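Blr3880 protein (Bradyrhizobium japonicum, PDB 2OOD) probably catalyses the zinc-dependent hydrolytic deamination of guanine to xanthine and ammonia, a step of purine breakdown. Local coordinates at residues E148-A153 and A191-K196; G119-L124 and S154-R159; Y104-K109 and R113-E118. All coordinates share one frame; numbering follows the deposited sequence.

Interaction 1: residues E148-A153 and A191-K196; sequences ELFEEA and AQYHDK
Phe150 and Tyr193 meet ring against ring with their planes only 17° from parallel, yet slid so far past each other that the rings barely overlap, the centroids lying 4.8 Å apart. What the slide brings over each ring instead is the other residue's first side-chain carbon. Tyr193 CB stands above the middle of the Phe150 ring, 3.9 Å from its centroid, while Phe150 CB sits nearer the rim of the Tyr193 ring: a reciprocal pair of CH-pi contacts. Gln192 CB lies against the opposite face of Tyr193.

The two helices involved, 143-156 and 179-193, are neighbours on the outside of the amidohydrolase TIM barrel, separated in the chain by strand 160-166. Phe150 also packs inward on Ala162 and Tyr201 of the barrel strands.

Hydrogen bonding takes over at the phenolic end of the tyrosine. Tyr193 OH donates to Glu151 OE2 (2.6 Å), which lies at the ring edge and receives the bond on its anti side. Beyond CG the glutamate chain is extended (chi2 156°), which carries its carboxylate to the phenol. From Tyr193 to Lys196 the chain makes a type II beta turn, and Lys196 NZ returns to Ala191 O at 3.2 Å, approaching one of that oxygen's lone pairs within the carbonyl plane.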
loop_
_atom_site.group_PDB
_atom_site.type_symbol
_atom_site.label_atom_id
_atom_site.label_comp_id
_atom_site.label_asym_id
_atom_site.label_seq_id
_atom_site.Cartn_x
_atom_site.Cartn_y
_atom_site.Cartn_z
ATOM N N GLU A 148 -6.599 18.087 -25.417
ATOM C CA GLU A 148 -7.420 18.410 -24.257
ATOM C C GLU A 148 -6.610 18.503 -22.967
ATOM O O GLU A 148 -6.943 19.294 -22.087
ATOM C CB GLU A 148 -8.538 17.380 -24.085
ATOM C CG GLU A 148 -9.620 17.445 -25.151
ATOM C CD GLU A 148 -10.217 18.837 -25.298
ATOM O OE1 GLU A 148 -10.535 19.462 -24.265
ATOM O OE2 GLU A 148 -10.379 19.302 -26.446
ATOM N N LEU A 149 -5.548 17.703 -22.854
ATOM C CA LEU A 149 -4.711 17.713 -21.656
ATOM C C LEU A 149 -3.881 18.984 -21.544
ATOM O O LEU A 149 -3.826 19.610 -20.489
ATOM C CB LEU A 149 -3.778 16.496 -21.627
ATOM C CG LEU A 149 -2.721 16.551 -20.515
ATOM C CD1 LEU A 149 -3.386 16.459 -19.158
ATOM C CD2 LEU A 149 -1.727 15.430 -20.689
ATOM N N PHE A 150 -3.224 19.362 -22.630
ATOM C CA PHE A 150 -2.410 20.567 -22.615
ATOM C C PHE A 150 -3.251 21.808 -22.341
ATOM O O PHE A 150 -2.841 22.698 -21.599
ATOM C CB PHE A 150 -1.693 20.741 -23.952
ATOM C CG PHE A 150 -0.410 19.972 -24.061
ATOM C CD1 PHE A 150 0.610 20.166 -23.132
ATOM C CD2 PHE A 150 -0.200 19.088 -25.116
ATOM C CE1 PHE A 150 1.827 19.495 -23.254
ATOM C CE2 PHE A 150 1.014 18.411 -25.248
ATOM C CZ PHE A 150 2.029 18.617 -24.315
ATOM N N GLU A 151 -4.430 21.868 -22.943
ATOM C CA GLU A 151 -5.295 23.021 -22.777
ATOM C C GLU A 151 -5.891 23.188 -21.384
ATOM O O GLU A 151 -5.961 24.309 -20.873
ATOM C CB GLU A 151 -6.375 23.003 -23.861
ATOM C CG GLU A 151 -5.893 23.681 -25.138
ATOM C CD GLU A 151 -6.611 23.220 -26.389
ATOM O OE1 GLU A 151 -7.853 23.080 -26.357
ATOM O OE2 GLU A 151 -5.928 23.010 -27.418
ATOM N N GLU A 152 -6.309 22.090 -20.758
ATOM C CA GLU A 152 -6.860 22.174 -19.411
ATOM C C GLU A 152 -5.716 22.461 -18.443
ATOM O O GLU A 152 -5.922 23.018 -17.370
ATOM C CB GLU A 152 -7.556 20.867 -19.031
ATOM C CG GLU A 152 -8.069 20.829 -17.605
ATOM C CD GLU A 152 -9.039 21.957 -17.295
ATOM O OE1 GLU A 152 -9.453 22.661 -18.236
ATOM O OE2 GLU A 152 -9.397 22.139 -16.113
ATOM N N ALA A 153 -4.504 22.078 -18.832
ATOM C CA ALA A 153 -3.337 22.313 -17.999
ATOM C C ALA A 153 -3.038 23.803 -18.029
ATOM O O ALA A 153 -2.563 24.374 -17.050
ATOM C CB ALA A 153 -2.137 21.516 -18.514
ATOM N N ALA A 191 4.353 22.004 -32.279
ATOM C CA ALA A 191 4.180 23.371 -32.750
ATOM C C ALA A 191 3.252 24.127 -31.813
ATOM O O ALA A 191 3.636 25.137 -31.219
ATOM C CB ALA A 191 3.601 23.359 -34.156
ATOM N N GLN A 192 2.032 23.619 -31.678
ATOM C CA GLN A 192 1.024 24.240 -30.827
ATOM C C GLN A 192 1.289 24.305 -29.330
ATOM O O GLN A 192 0.871 25.264 -28.681
ATOM C CB GLN A 192 -0.324 23.548 -31.012
ATOM C CG GLN A 192 -1.006 23.847 -32.321
ATOM C CD GLN A 192 -2.487 23.545 -32.253
ATOM O OE1 GLN A 192 -3.133 23.806 -31.225
ATOM N NE2 GLN A 192 -3.045 23.007 -33.346
ATOM N N TYR A 193 1.980 23.314 -28.775
ATOM C CA TYR A 193 2.167 23.299 -27.333
ATOM C C TYR A 193 3.539 23.392 -26.704
ATOM O O TYR A 193 3.692 24.047 -25.670
ATOM C CB TYR A 193 1.461 22.074 -26.772
ATOM C CG TYR A 193 0.022 21.980 -27.215
ATOM C CD1 TYR A 193 -0.938 22.849 -26.715
ATOM C CD2 TYR A 193 -0.379 21.017 -28.129
ATOM C CE1 TYR A 193 -2.268 22.761 -27.112
ATOM C CE2 TYR A 193 -1.710 20.918 -28.536
ATOM C CZ TYR A 193 -2.650 21.790 -28.022
ATOM O OH TYR A 193 -3.976 21.677 -28.399
ATOM N N HIS A 194 4.542 22.753 -27.288
ATOM C CA HIS A 194 5.846 22.804 -26.652
ATOM C C HIS A 194 6.359 24.199 -26.266
ATOM O O HIS A 194 6.460 25.106 -27.094
ATOM C CB HIS A 194 6.913 22.094 -27.491
ATOM C CG HIS A 194 8.232 21.997 -26.791
ATOM N ND1 HIS A 194 8.375 21.374 -25.568
ATOM C CD2 HIS A 194 9.444 22.526 -27.085
ATOM C CE1 HIS A 194 9.614 21.529 -25.138
ATOM N NE2 HIS A 194 10.283 22.226 -26.040
ATOM N N ASP A 195 6.681 24.347 -24.987
ATOM C CA ASP A 195 7.219 25.580 -24.438
ATOM C C ASP A 195 6.324 26.810 -24.567
ATOM O O ASP A 195 6.805 27.948 -24.655
ATOM C CB ASP A 195 8.596 25.867 -25.042
ATOM C CG ASP A 195 9.415 26.821 -24.184
ATOM O OD1 ASP A 195 9.410 26.641 -22.942
ATOM O OD2 ASP A 195 10.064 27.739 -24.739
ATOM N N LYS A 196 5.017 26.574 -24.581
ATOM C CA LYS A 196 4.041 27.657 -24.629
ATOM C C LYS A 196 3.483 27.650 -23.206
ATOM O O LYS A 196 2.828 26.686 -22.796
ATOM C CB LYS A 196 2.922 27.337 -25.621
ATOM C CG LYS A 196 3.364 27.181 -27.065
ATOM C CD LYS A 196 3.689 28.523 -27.698
ATOM C CE LYS A 196 3.846 28.391 -29.214
ATOM N NZ LYS A 196 2.597 27.861 -29.847
#

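Interaction 2: residues G119-L124 and S154-R159; sequences GVKRFL and SRRNMR
The guanidinium of Arg156 is gripped by two carboxylates and packed on Leu124: NH1 forms a salt bridge with Asp125 and NE another with Glu152. Its third nitrogen does less, Arg156 NH2 making a weak hydrogen bond to Lys121 O at 3.4 Å with an N-H...O angle of 133°. Asp125 also takes the ammonium of Lys121, a sharing that probably offsets the nearness of two like charges, Lys121 NZ and Arg156 NH2 being 5.2 Å apart.

Leu124 CB sits over the centre of one face of the guanidinium, 3.7 Å from Arg156 CZ. Extended from CG to NE, the arginine chain carries its planar end out to helix 113-129.

The arginine comes from the last turn of helix 143-156, which closes in a Schellman motif. Asn157, with positive phi, is the C-prime residue; Met158 N reaches back to Ala153 O and Asn157 N, weakly, to Ser154 O. This reversal sends the chain toward strand 160-166 of the barrel and leaves Met158, present as selenomethionine, directed at the same leucine. A bend at its last torsion (chi3 -84°) brings Met158 CE to the fork of Leu124, 3.4 Å from CD1 and 3.5 Å from CD2. Leu128, one turn farther along helix 113-129, packs on both Arg156 and Met158.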
loop_
_atom_site.group_PDB
_atom_site.type_symbol
_atom_site.label_atom_id
_atom_site.label_comp_id
_atom_site.label_asym_id
_atom_site.label_seq_id
_atom_site.Cartn_x
_atom_site.Cartn_y
_atom_site.Cartn_z
ATOM N N GLY A 119 -12.175 13.208 -18.961
ATOM C CA GLY A 119 -11.103 12.457 -18.336
ATOM C C GLY A 119 -10.007 13.406 -17.897
ATOM O O GLY A 119 -9.540 13.340 -16.762
ATOM N N VAL A 120 -9.600 14.300 -18.791
ATOM C CA VAL A 120 -8.557 15.267 -18.476
ATOM C C VAL A 120 -8.915 16.072 -17.238
ATOM O O VAL A 120 -8.052 16.409 -16.433
ATOM C CB VAL A 120 -8.334 16.252 -19.634
ATOM C CG1 VAL A 120 -7.427 17.383 -19.178
ATOM C CG2 VAL A 120 -7.728 15.526 -20.824
ATOM N N LYS A 121 -10.197 16.380 -17.096
ATOM C CA LYS A 121 -10.683 17.144 -15.959
ATOM C C LYS A 121 -10.522 16.325 -14.678
ATOM O O LYS A 121 -9.974 16.803 -13.685
ATOM C CB LYS A 121 -12.155 17.493 -16.168
ATOM C CG LYS A 121 -12.764 18.329 -15.054
ATOM C CD LYS A 121 -14.248 18.013 -14.892
ATOM C CE LYS A 121 -14.896 18.890 -13.826
ATOM N NZ LYS A 121 -14.154 18.873 -12.525
ATOM N N ARG A 122 -10.998 15.086 -14.709
ATOM C CA ARG A 122 -10.908 14.206 -13.548
ATOM C C ARG A 122 -9.468 13.813 -13.241
ATOM O O ARG A 122 -9.096 13.636 -12.079
ATOM C CB ARG A 122 -11.752 12.959 -13.783
ATOM C CG ARG A 122 -13.231 13.245 -13.799
ATOM C CD ARG A 122 -13.979 12.110 -14.423
ATOM N NE ARG A 122 -15.422 12.301 -14.346
ATOM C CZ ARG A 122 -16.122 12.304 -13.213
ATOM N NH1 ARG A 122 -15.512 12.127 -12.046
ATOM N NH2 ARG A 122 -17.439 12.470 -13.252
ATOM N N PHE A 123 -8.667 13.681 -14.291
ATOM C CA PHE A 123 -7.264 13.329 -14.153
ATOM C C PHE A 123 -6.540 14.409 -13.348
ATOM O O PHE A 123 -5.871 14.109 -12.362
ATOM C CB PHE A 123 -6.649 13.198 -15.547
ATOM C CG PHE A 123 -5.171 12.952 -15.554
ATOM C CD1 PHE A 123 -4.653 11.720 -15.182
ATOM C CD2 PHE A 123 -4.293 13.945 -15.974
ATOM C CE1 PHE A 123 -3.280 11.478 -15.231
ATOM C CE2 PHE A 123 -2.920 13.717 -16.027
ATOM C CZ PHE A 123 -2.415 12.479 -15.655
ATOM N N LEU A 124 -6.678 15.663 -13.769
ATOM C CA LEU A 124 -6.025 16.772 -13.086
ATOM C C LEU A 124 -6.600 17.046 -11.695
ATOM O O LEU A 124 -5.875 17.480 -10.800
ATOM C CB LEU A 124 -6.083 18.036 -13.952
ATOM C CG LEU A 124 -5.210 17.971 -15.212
ATOM C CD1 LEU A 124 -5.478 19.155 -16.105
ATOM C CD2 LEU A 124 -3.750 17.936 -14.815
ATOM N N SER A 154 -3.325 24.430 -19.162
ATOM C CA SER A 154 -3.099 25.861 -19.313
ATOM C C SER A 154 -4.043 26.686 -18.436
ATOM O O SER A 154 -3.613 27.642 -17.789
ATOM C CB SER A 154 -3.279 26.271 -20.773
ATOM O OG SER A 154 -2.277 25.680 -21.573
ATOM N N ARG A 155 -5.323 26.321 -18.414
ATOM C CA ARG A 155 -6.301 27.047 -17.613
ATOM C C ARG A 155 -5.911 27.058 -16.140
ATOM O O ARG A 155 -6.183 28.034 -15.421
ATOM C CB ARG A 155 -7.690 26.425 -17.771
ATOM C CG ARG A 155 -8.181 26.379 -19.206
ATOM C CD ARG A 155 -9.552 25.754 -19.296
ATOM N NE ARG A 155 -9.895 25.485 -20.683
ATOM C CZ ARG A 155 -9.709 24.317 -21.293
ATOM N NH1 ARG A 155 -9.188 23.298 -20.631
ATOM N NH2 ARG A 155 -10.027 24.174 -22.574
ATOM N N ARG A 156 -5.277 25.979 -15.689
ATOM C CA ARG A 156 -4.851 25.889 -14.302
ATOM C C ARG A 156 -3.403 26.355 -14.210
ATOM O O ARG A 156 -2.858 26.534 -13.122
ATOM C CB ARG A 156 -4.984 24.451 -13.805
ATOM C CG ARG A 156 -6.269 23.778 -14.244
ATOM C CD ARG A 156 -6.651 22.629 -13.336
ATOM N NE ARG A 156 -7.718 21.814 -13.912
ATOM C CZ ARG A 156 -8.362 20.853 -13.254
ATOM N NH1 ARG A 156 -8.052 20.586 -11.996
ATOM N NH2 ARG A 156 -9.312 20.152 -13.855
ATOM N N ASN A 157 -2.803 26.564 -15.375
ATOM C CA ASN A 157 -1.421 27.011 -15.506
ATOM C C ASN A 157 -0.436 26.139 -14.737
ATOM O O ASN A 157 0.344 26.623 -13.912
ATOM C CB ASN A 157 -1.283 28.471 -15.074
ATOM C CG ASN A 157 -0.052 29.132 -15.670
ATOM O OD1 ASN A 157 0.449 28.692 -16.705
ATOM N ND2 ASN A 157 0.428 30.200 -15.034
HETATM N N MSE A 158 -0.472 24.843 -15.031
HETATM C CA MSE A 158 0.404 23.875 -14.387
HETATM C C MSE A 158 1.494 23.442 -15.353
HETATM O O MSE A 158 1.251 23.340 -16.559
HETATM C CB MSE A 158 -0.391 22.646 -13.976
HETATM C CG MSE A 158 -1.532 22.928 -13.042
HETATM SE SE MSE A 158 -2.600 21.316 -12.751
HETATM C CE MSE A 158 -3.748 21.404 -14.321
ATOM N N ARG A 159 2.696 23.195 -14.835
ATOM C CA ARG A 159 3.772 22.734 -15.694
ATOM C C ARG A 159 3.508 21.251 -15.890
ATOM O O ARG A 159 3.329 20.511 -14.923
ATOM C CB ARG A 159 5.139 22.949 -15.051
ATOM C CG ARG A 159 6.275 22.494 -15.941
ATOM C CD ARG A 159 7.588 23.089 -15.500
ATOM N NE ARG A 159 7.660 24.524 -15.764
ATOM C CZ ARG A 159 7.569 25.074 -16.975
ATOM N NH1 ARG A 159 7.397 24.310 -18.050
ATOM N NH2 ARG A 159 7.657 26.392 -17.116
#

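Interaction 3: residues Y104-K109 and R113-E118; sequences YPEEIK and RNYARE
A tyrosine bonded to a carboxylate at its edge and covered on one face by a lysine chain makes this a mixed polar and CH-pi contact, and it lies at a tight helix-to-helix turn: only three residues separate 104-109, the end of helix 95-107 with its 3-10 continuation, from 113-118, the first turns of helix 113-129. Tyr115 reaches back across that turn. Tyr115 OH donates to Glu106 OE2 at 2.9 Å; that oxygen accepts on its syn lone pair and lies at the edge of the ring, in its plane. The carboxylate is turned 53° against the ring. Its other oxygen is engaged as well: Lys109 NZ forms a salt bridge to Glu106 OE1 at 3.0 Å, so that each carboxylate oxygen has a partner of its own.

The lysine does a second job. With CG anti to the carbonyl carbon (chi1 -57°) and the rest of the chain extended, it runs obliquely over one face of Tyr115. Lys109 CB lies over the face, displaced toward the rim, 4.0 Å from the centroid of the Tyr115 ring, and farther out Lys109 CD comes within 3.5 Å of Tyr115 CZ. Arg86 NH1 also hydrogen-bonds to the phenolic oxygen, and Tyr110 meets the ring edge-to-face. A phenylalanine here would keep the ring under Lys109 but would probably leave Glu106 OE2 without its donor and Arg86 without this oxygen.

Lys109 also packs on Leu424 of the second subunit. The side chain of Glu106 is about 9 Å from that of the zinc ligand His81, and about 13 Å from bound guanine. Helix 95-107 itself carries Leu95, Trp98 and Leu99 of the guanine pocket; the contact thus ties the far end of a substrate-pocket helix, inserted after the first barrel strand, to the first outer helix of the amidohydrolase TIM barrel.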
loop_
_atom_site.group_PDB
_atom_site.type_symbol
_atom_site.label_atom_id
_atom_site.label_comp_id
_atom_site.label_asym_id
_atom_site.label_seq_id
_atom_site.Cartn_x
_atom_site.Cartn_y
_atom_site.Cartn_z
ATOM N N TYR A 104 -6.420 -0.925 -23.400
ATOM C CA TYR A 104 -6.759 -0.454 -24.735
ATOM C C TYR A 104 -8.255 -0.198 -24.935
ATOM O O TYR A 104 -8.639 0.819 -25.516
ATOM C CB TYR A 104 -6.213 -1.432 -25.782
ATOM C CG TYR A 104 -4.693 -1.530 -25.769
ATOM C CD1 TYR A 104 -4.051 -2.763 -25.837
ATOM C CD2 TYR A 104 -3.900 -0.386 -25.700
ATOM C CE1 TYR A 104 -2.656 -2.855 -25.838
ATOM C CE2 TYR A 104 -2.501 -0.462 -25.698
ATOM C CZ TYR A 104 -1.882 -1.701 -25.768
ATOM O OH TYR A 104 -0.491 -1.784 -25.775
ATOM N N PRO A 105 -9.123 -1.105 -24.466
ATOM C CA PRO A 105 -10.544 -0.816 -24.674
ATOM C C PRO A 105 -11.021 0.495 -24.040
ATOM O O PRO A 105 -12.037 1.047 -24.456
ATOM C CB PRO A 105 -11.250 -2.055 -24.105
ATOM C CG PRO A 105 -10.235 -2.681 -23.201
ATOM C CD PRO A 105 -8.932 -2.458 -23.923
ATOM N N GLU A 106 -10.283 1.001 -23.052
ATOM C CA GLU A 106 -10.643 2.253 -22.376
ATOM C C GLU A 106 -9.967 3.459 -23.011
ATOM O O GLU A 106 -10.589 4.497 -23.201
ATOM C CB GLU A 106 -10.256 2.180 -20.895
ATOM C CG GLU A 106 -10.337 3.491 -20.116
ATOM C CD GLU A 106 -11.759 3.977 -19.881
ATOM O OE1 GLU A 106 -12.697 3.146 -19.922
ATOM O OE2 GLU A 106 -11.935 5.196 -19.637
ATOM N N GLU A 107 -8.688 3.317 -23.340
ATOM C CA GLU A 107 -7.929 4.401 -23.949
ATOM C C GLU A 107 -8.467 4.794 -25.317
ATOM O O GLU A 107 -8.289 5.929 -25.768
ATOM C CB GLU A 107 -6.456 4.012 -24.067
ATOM C CG GLU A 107 -5.756 3.944 -22.728
ATOM C CD GLU A 107 -4.255 3.924 -22.851
ATOM O OE1 GLU A 107 -3.722 4.558 -23.784
ATOM O OE2 GLU A 107 -3.604 3.290 -22.003
ATOM N N ILE A 108 -9.135 3.857 -25.975
ATOM C CA ILE A 108 -9.680 4.120 -27.294
ATOM C C ILE A 108 -10.851 5.114 -27.232
ATOM O O ILE A 108 -11.162 5.775 -28.224
ATOM C CB ILE A 108 -10.117 2.790 -27.965
ATOM C CG1 ILE A 108 -10.388 3.021 -29.450
ATOM C CG2 ILE A 108 -11.346 2.231 -27.267
ATOM C CD1 ILE A 108 -10.585 1.739 -30.243
ATOM N N LYS A 109 -11.480 5.231 -26.061
ATOM C CA LYS A 109 -12.607 6.151 -25.872
ATOM C C LYS A 109 -12.173 7.613 -25.968
ATOM O O LYS A 109 -12.982 8.491 -26.267
ATOM C CB LYS A 109 -13.260 5.949 -24.502
ATOM C CG LYS A 109 -13.757 4.557 -24.206
ATOM C CD LYS A 109 -14.361 4.527 -22.809
ATOM C CE LYS A 109 -14.889 3.157 -22.436
ATOM N NZ LYS A 109 -15.475 3.161 -21.068
ATOM N N ARG A 113 -13.690 13.594 -28.320
ATOM C CA ARG A 113 -13.241 14.767 -27.575
ATOM C C ARG A 113 -14.010 15.092 -26.300
ATOM O O ARG A 113 -13.452 15.697 -25.381
ATOM C CB ARG A 113 -13.215 15.989 -28.483
ATOM C CG ARG A 113 -12.522 17.176 -27.861
ATOM C CD ARG A 113 -12.534 18.347 -28.812
ATOM N NE ARG A 113 -11.800 18.072 -30.046
ATOM C CZ ARG A 113 -10.479 17.940 -30.125
ATOM N NH1 ARG A 113 -9.723 18.053 -29.039
ATOM N NH2 ARG A 113 -9.906 17.715 -31.299
ATOM N N ASN A 114 -15.278 14.705 -26.228
ATOM C CA ASN A 114 -16.058 14.971 -25.024
ATOM C C ASN A 114 -15.562 14.117 -23.867
ATOM O O ASN A 114 -15.388 14.609 -22.748
ATOM C CB ASN A 114 -17.543 14.699 -25.267
ATOM C CG ASN A 114 -18.190 15.761 -26.133
ATOM O OD1 ASN A 114 -18.275 16.931 -25.747
ATOM N ND2 ASN A 114 -18.640 15.361 -27.317
ATOM N N TYR A 115 -15.336 12.836 -24.142
ATOM C CA TYR A 115 -14.842 11.904 -23.133
ATOM C C TYR A 115 -13.439 12.332 -22.718
ATOM O O TYR A 115 -13.105 12.337 -21.544
ATOM C CB TYR A 115 -14.787 10.489 -23.706
ATOM C CG TYR A 115 -14.718 9.402 -22.670
ATOM C CD1 TYR A 115 -15.866 8.915 -22.075
ATOM C CD2 TYR A 115 -13.505 8.853 -22.288
ATOM C CE1 TYR A 115 -15.815 7.901 -21.124
ATOM C CE2 TYR A 115 -13.439 7.837 -21.333
ATOM C CZ TYR A 115 -14.601 7.364 -20.757
ATOM O OH TYR A 115 -14.558 6.335 -19.829
ATOM N N ALA A 116 -12.621 12.691 -23.699
ATOM C CA ALA A 116 -11.259 13.117 -23.436
ATOM C C ALA A 116 -11.257 14.330 -22.522
ATOM O O ALA A 116 -10.468 14.411 -21.577
ATOM C CB ALA A 116 -10.551 13.450 -24.742
ATOM N N ARG A 117 -12.145 15.278 -22.808
ATOM C CA ARG A 117 -12.230 16.495 -22.006
ATOM C C ARG A 117 -12.620 16.189 -20.558
ATOM O O ARG A 117 -12.101 16.805 -19.626
ATOM C CB ARG A 117 -13.233 17.472 -22.622
ATOM C CG ARG A 117 -13.312 18.786 -21.871
ATOM C CD ARG A 117 -14.420 19.681 -22.398
ATOM N NE ARG A 117 -14.169 20.108 -23.768
ATOM C CZ ARG A 117 -14.947 19.801 -24.801
ATOM N NH1 ARG A 117 -16.033 19.053 -24.615
ATOM N NH2 ARG A 117 -14.652 20.255 -26.017
ATOM N N GLU A 118 -13.527 15.236 -20.369
ATOM C CA GLU A 118 -13.953 14.875 -19.024
ATOM C C GLU A 118 -12.856 14.122 -18.270
ATOM O O GLU A 118 -12.638 14.362 -17.081
ATOM C CB GLU A 118 -15.207 14.020 -19.069
ATOM C CG GLU A 118 -16.160 14.357 -17.950
ATOM C CD GLU A 118 -16.869 13.136 -17.404
ATOM O OE1 GLU A 118 -17.347 12.302 -18.220
ATOM O OE2 GLU A 118 -16.952 13.021 -16.154
#

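How the interactions relate
All three contacts lie on the same side of the chain's centre and follow successive outer helices of the barrel. Interactions 2 and 3 share helix 113-129, interactions 1 and 2 share helix 143-156, and a salt bridge from Glu148 to Arg113 joins interactions 1 and 3. Interaction 1 is the most buried, dominated by aromatic packing; interaction 2 divides between a partly exposed charged cluster and a buried leucine-selenomethionine pair; interaction 3 combines a buried carboxylate with a lysine chain over a ring, and like interaction 2 borders the second subunit. Tyrosine-to-glutamate bonds recur in 1 and 3, but on the anti side in one and the syn side in the other. Interaction 3 alone approaches the active site.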